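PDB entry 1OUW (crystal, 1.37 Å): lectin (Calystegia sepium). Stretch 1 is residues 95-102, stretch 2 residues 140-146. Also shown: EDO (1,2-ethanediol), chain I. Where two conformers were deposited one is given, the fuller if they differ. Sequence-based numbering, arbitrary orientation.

Stretch 1, residues 95-102: NNVLRSIT
Stretch 2 140-146: YYVDAIG

A single direct backbone hydrogen bond joins these two strands, and water takes over on both sides of it. L98 N donates to V142 O at 2.8 Å, with a nearly straight N-H...O angle of 172°. One water donates to L98 O (2.9 Å from the water oxygen) and accepts from V142 N (3.0 Å), so the same residue pair is linked a second time through solvent. Another donates both to N96 O (3.0 Å) and to D143 OD2 (2.6 Å), tying a main-chain carbonyl to a carboxylate, two acceptors that could not bond each other directly.

The strands do not run side by side as a regular ladder, and the single direct bond fits that arrangement. Stretch 1 is strand throughout, whereas stretch 2 enters its strand at V142 after Y140 and Y141 in loop or turn. The N-to-C directions differ by 64° and the axes approach to 4.9 Å, so the chains cross. In register, V97 CA lies 4.8 Å from D143 CA, and L98 CA 5.5 Å from V142 CA. Most residues have extended torsions, but R99 (phi/psi -110/-27), Y140 (-67/-32) and D143 (-91/-28) depart from them; L98 is at -60/127, V142 at -99/116 and V97 at -145/175.

Apolar side chains fill the space around the crossing. V97 (chi1 m) points sideways, its CB 3.4 Å from V142 O and its CG1 3.6 Å from Y141 CB; a compact, branched residue suits so close an approach to backbone. Y141 (chi1 -48°, chi2 116°) directs its CA-to-CB bond toward stretch 1, and its hydroxyl is hydrogen-bonded elsewhere in the structure, which satisfies the polar end of a buried ring. L98 (t, chi2 73°) and V142 (t) meet with L98 CB 4.0 Å from V142 CB. Farther along, I101 and I145 point toward the opposite stretch, both with chi1 and chi2 t; these extended side chains span the widening gap, and I101 CD1 reaches I145 CD1 at 4.0 Å. The contact buries 355 Å² in all.

D143 (chi1 m, chi2 92°) starts away from stretch 1, but its end comes nearer, placing OD2 at the water and OD1 beside a 1,2-ethanediol, probably from the crystallisation liquor. The diol's O2 donates to D143 OD1 (2.8 Å) and accepts from Y141 N (2.8 Å). The diol's O1 accepts from Y140 N (2.9 Å). A carboxylate suits this place because its two oxygens can accept from water and diol at once.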

ATOM      1  N   ASN B  95      15.553  20.939   1.536  1.00 21.63           N
ATOM      2  CA  ASN B  95      15.346  19.683   0.821  1.00 21.51           C
ATOM      3  C   ASN B  95      14.359  19.897  -0.311  1.00 20.83           C
ATOM      4  O   ASN B  95      13.404  20.655  -0.150  1.00 20.91           O
ATOM      5  CB  ASN B  95      14.825  18.607   1.756  1.00 21.44           C
ATOM      6  CG  ASN B  95      15.916  18.016   2.633  1.00 23.31           C
ATOM      7  OD1 ASN B  95      16.456  18.688   3.506  1.00 26.89           O
ATOM      8  ND2 ASN B  95      16.228  16.752   2.413  1.00 25.35           N
ATOM      9  N   ASN B  96      14.595  19.260  -1.454  1.00 20.53           N
ATOM     10  CA  ASN B  96      13.643  19.340  -2.563  1.00 20.24           C
ATOM     11  C   ASN B  96      12.564  18.293  -2.347  1.00 19.97           C
ATOM     12  O   ASN B  96      12.834  17.086  -2.375  1.00 21.52           O
ATOM     13  CB  ASN B  96      14.316  19.165  -3.935  1.00 21.49           C
ATOM     14  CG  ASN B  96      13.416  19.632  -5.086  1.00 24.40           C
ATOM     15  OD1 ASN B  96      12.334  19.099  -5.282  1.00 27.80           O
ATOM     16  ND2 ASN B  96      13.865  20.642  -5.836  1.00 30.69           N
ATOM     17  N   VAL B  97      11.345  18.759  -2.099  1.00 17.24           N
ATOM     18  CA  VAL B  97      10.223  17.902  -1.737  1.00 17.18           C
ATOM     19  C   VAL B  97       8.913  18.430  -2.321  1.00 15.55           C
ATOM     20  O   VAL B  97       8.864  19.472  -2.949  1.00 15.56           O
ATOM     21  CB  VAL B  97      10.096  17.796  -0.204  1.00 18.33           C
ATOM     22  CG1 VAL B  97      11.334  17.111   0.408  1.00 20.17           C
ATOM     23  CG2 VAL B  97       9.865  19.129   0.408  1.00 20.06           C
ATOM     24  N   LEU B  98       7.847  17.670  -2.136  1.00 14.51           N
ATOM     25  CA  LEU B  98       6.532  18.091  -2.585  1.00 14.30           C
ATOM     26  C   LEU B  98       6.170  19.395  -1.887  1.00 14.67           C
ATOM     27  O   LEU B  98       6.242  19.477  -0.674  1.00 15.41           O
ATOM     28  CB  LEU B  98       5.510  17.013  -2.255  1.00 14.08           C
ATOM     29  CG  LEU B  98       4.087  17.238  -2.786  1.00 13.96           C
ATOM     30  CD1 LEU B  98       4.011  17.034  -4.281  1.00 13.80           C
ATOM     31  CD2 LEU B  98       3.137  16.268  -2.059  1.00 15.96           C
ATOM     32  N   ARG B  99       5.808  20.411  -2.671  1.00 14.91           N
ATOM     33  CA  ARG B  99       5.435  21.724  -2.143  1.00 15.67           C
ATOM     34  C   ARG B  99       3.953  22.003  -2.321  1.00 15.10           C
ATOM     35  O   ARG B  99       3.359  22.767  -1.548  1.00 16.47           O
ATOM     36  CB  ARG B  99       6.261  22.831  -2.794  1.00 16.64           C
ATOM     37  CG  ARG B  99       7.716  22.761  -2.485  1.00 17.56           C
ATOM     38  CD  ARG B  99       8.052  23.011  -1.038  1.00 19.60           C
ATOM     39  NE  ARG B  99       7.971  24.432  -0.703  1.00 21.26           N
ATOM     40  CZ  ARG B  99       7.419  24.940   0.398  1.00 24.42           C
ATOM     41  NH1 ARG B  99       6.826  24.173   1.302  1.00 24.29           N
ATOM     42  NH2 ARG B  99       7.446  26.257   0.585  1.00 26.26           N
ATOM     43  N   SER B 100       3.349  21.379  -3.331  1.00 14.55           N
ATOM     44  CA  SER B 100       1.904  21.514  -3.514  1.00 14.91           C
ATOM     45  C   SER B 100       1.375  20.300  -4.253  1.00 13.53           C
ATOM     46  O   SER B 100       2.090  19.672  -5.016  1.00 14.11           O
ATOM     47  CB  SER B 100       1.530  22.820  -4.221  1.00 16.18           C
ATOM     48  OG  SER B 100       1.962  22.803  -5.538  1.00 18.44           O
ATOM     49  N   ILE B 101       0.129  19.955  -3.990  1.00 13.62           N
ATOM     50  CA  ILE B 101      -0.525  18.864  -4.691  1.00 12.99           C
ATOM     51  C   ILE B 101      -2.021  19.144  -4.844  1.00 13.03           C
ATOM     52  O   ILE B 101      -2.656  19.732  -3.957  1.00 13.72           O
ATOM     53  CB  ILE B 101      -0.247  17.504  -3.974  1.00 13.51           C
ATOM     54  CG1 ILE B 101      -0.759  16.328  -4.811  1.00 13.25           C
ATOM     55  CG2 ILE B 101      -0.859  17.480  -2.592  1.00 12.48           C
ATOM     56  CD1 ILE B 101      -0.093  15.004  -4.463  1.00 14.62           C
ATOM     57  N   THR B 102      -2.560  18.686  -5.969  1.00 12.67           N
ATOM     58  CA  THR B 102      -3.973  18.745  -6.296  1.00 12.94           C
ATOM     59  C   THR B 102      -4.436  17.328  -6.632  1.00 12.97           C
ATOM     60  O   THR B 102      -3.743  16.611  -7.338  1.00 13.79           O
ATOM     61  CB  THR B 102      -4.185  19.703  -7.483  1.00 12.75           C
ATOM     62  OG1 THR B 102      -3.945  21.047  -7.033  1.00 14.68           O
ATOM     63  CG2 THR B 102      -5.601  19.685  -7.993  1.00 14.62           C
ATOM     64  N   TYR B 140      11.181  12.491   6.039  1.00 13.33           N
ATOM     65  CA  TYR B 140      10.605  13.559   6.831  1.00 12.95           C
ATOM     66  C   TYR B 140       9.500  14.258   6.047  1.00 12.96           C
ATOM     67  O   TYR B 140       8.532  14.735   6.622  1.00 13.32           O
ATOM     68  CB  TYR B 140      11.666  14.569   7.239  1.00 14.43           C
ATOM     69  CG  TYR B 140      12.625  14.092   8.323  1.00 13.16           C
ATOM     70  CD1 TYR B 140      12.746  12.753   8.673  1.00 13.62           C
ATOM     71  CD2 TYR B 140      13.404  15.004   9.004  1.00 13.60           C
ATOM     72  CE1 TYR B 140      13.620  12.347   9.665  1.00 13.57           C
ATOM     73  CE2 TYR B 140      14.264  14.610   9.977  1.00 14.27           C
ATOM     74  CZ  TYR B 140      14.391  13.276  10.303  1.00 13.82           C
ATOM     75  OH  TYR B 140      15.269  12.870  11.308  1.00 17.27           O
ATOM     76  N   TYR B 141       9.651  14.307   4.726  1.00 13.11           N
ATOM     77  CA  TYR B 141       8.704  14.986   3.839  1.00 13.76           C
ATOM     78  C   TYR B 141       8.320  14.035   2.715  1.00 13.44           C
ATOM     79  O   TYR B 141       8.610  12.849   2.784  1.00 13.18           O
ATOM     80  CB  TYR B 141       9.303  16.286   3.302  0.50 15.16           C
ATOM     81  CG  TYR B 141       9.904  17.067   4.422  0.50 16.47           C
ATOM     82  CD1 TYR B 141      11.264  17.327   4.473  0.50 19.00           C
ATOM     83  CD2 TYR B 141       9.118  17.449   5.493  0.50 18.73           C
ATOM     84  CE1 TYR B 141      11.811  18.009   5.541  0.50 18.87           C
ATOM     85  CE2 TYR B 141       9.646  18.126   6.561  0.50 18.96           C
ATOM     86  CZ  TYR B 141      10.991  18.397   6.589  0.50 19.10           C
ATOM     87  OH  TYR B 141      11.517  19.064   7.666  0.50 21.68           O
ATOM     88  N   VAL B 142       7.589  14.506   1.717  1.00 13.17           N
ATOM     89  CA  VAL B 142       7.225  13.642   0.593  1.00 13.00           C
ATOM     90  C   VAL B 142       8.185  13.945  -0.539  1.00 12.60           C
ATOM     91  O   VAL B 142       8.214  15.058  -1.062  1.00 13.87           O
ATOM     92  CB  VAL B 142       5.769  13.841   0.172  1.00 12.79           C
ATOM     93  CG1 VAL B 142       5.449  12.963  -1.039  1.00 13.72           C
ATOM     94  CG2 VAL B 142       4.837  13.546   1.359  1.00 13.24           C
ATOM     95  N   ASP B 143       8.987  12.959  -0.930  1.00 12.56           N
ATOM     96  CA  ASP B 143      10.040  13.122  -1.916  1.00 13.24           C
ATOM     97  C   ASP B 143       9.580  12.848  -3.335  1.00 13.16           C
ATOM     98  O   ASP B 143      10.172  13.384  -4.269  1.00 13.54           O
ATOM     99  CB  ASP B 143      11.200  12.206  -1.587  1.00 13.08           C
ATOM    100  CG  ASP B 143      11.879  12.561  -0.304  1.00 16.13           C
ATOM    101  OD1 ASP B 143      11.476  12.006   0.727  1.00 15.29           O
ATOM    102  OD2 ASP B 143      12.871  13.338  -0.241  1.00 20.99           O
ATOM    103  N   ALA B 144       8.568  12.003  -3.503  1.00 13.05           N
ATOM    104  CA  ALA B 144       8.068  11.657  -4.821  1.00 12.78           C
ATOM    105  C   ALA B 144       6.690  11.049  -4.684  1.00 11.57           C
ATOM    106  O   ALA B 144       6.369  10.480  -3.649  1.00 11.62           O
ATOM    107  CB  ALA B 144       8.968  10.672  -5.494  1.00 12.78           C
ATOM    108  N   ILE B 145       5.888  11.188  -5.727  1.00 11.86           N
ATOM    109  CA  ILE B 145       4.599  10.531  -5.783  1.00 11.35           C
ATOM    110  C   ILE B 145       4.205  10.211  -7.200  1.00 11.72           C
ATOM    111  O   ILE B 145       4.485  10.967  -8.140  1.00 12.66           O
ATOM    112  CB  ILE B 145       3.515  11.409  -5.095  1.00 11.84           C
ATOM    113  CG1 ILE B 145       2.162  10.681  -4.998  1.00 10.75           C
ATOM    114  CG2 ILE B 145       3.368  12.797  -5.806  1.00 12.24           C
ATOM    115  CD1 ILE B 145       1.204  11.275  -3.950  1.00 12.44           C
ATOM    116  N   GLY B 146       3.585   9.056  -7.342  1.00 10.92           N
ATOM    117  CA  GLY B 146       3.026   8.592  -8.591  1.00 11.03           C
ATOM    118  C   GLY B 146       1.740   7.839  -8.356  1.00 10.78           C
ATOM    119  O   GLY B 146       1.256   7.797  -7.223  1.00 10.30           O
TER
HETATM  120  C1  EDO I 513      14.089  13.077   3.421  1.00 25.74           C
HETATM  121  O1  EDO I 513      13.834  12.771   4.781  1.00 24.16           O
HETATM  122  C2  EDO I 513      13.055  14.071   2.964  1.00 24.43           C
HETATM  123  O2  EDO I 513      11.806  13.444   3.077  1.00 19.75           O
HETATM  124  O   HOH W   1      13.987  14.347  -2.341  1.00 38.49           O
HETATM  125  O   HOH W   2       6.656  17.308   1.268  1.00 15.11           O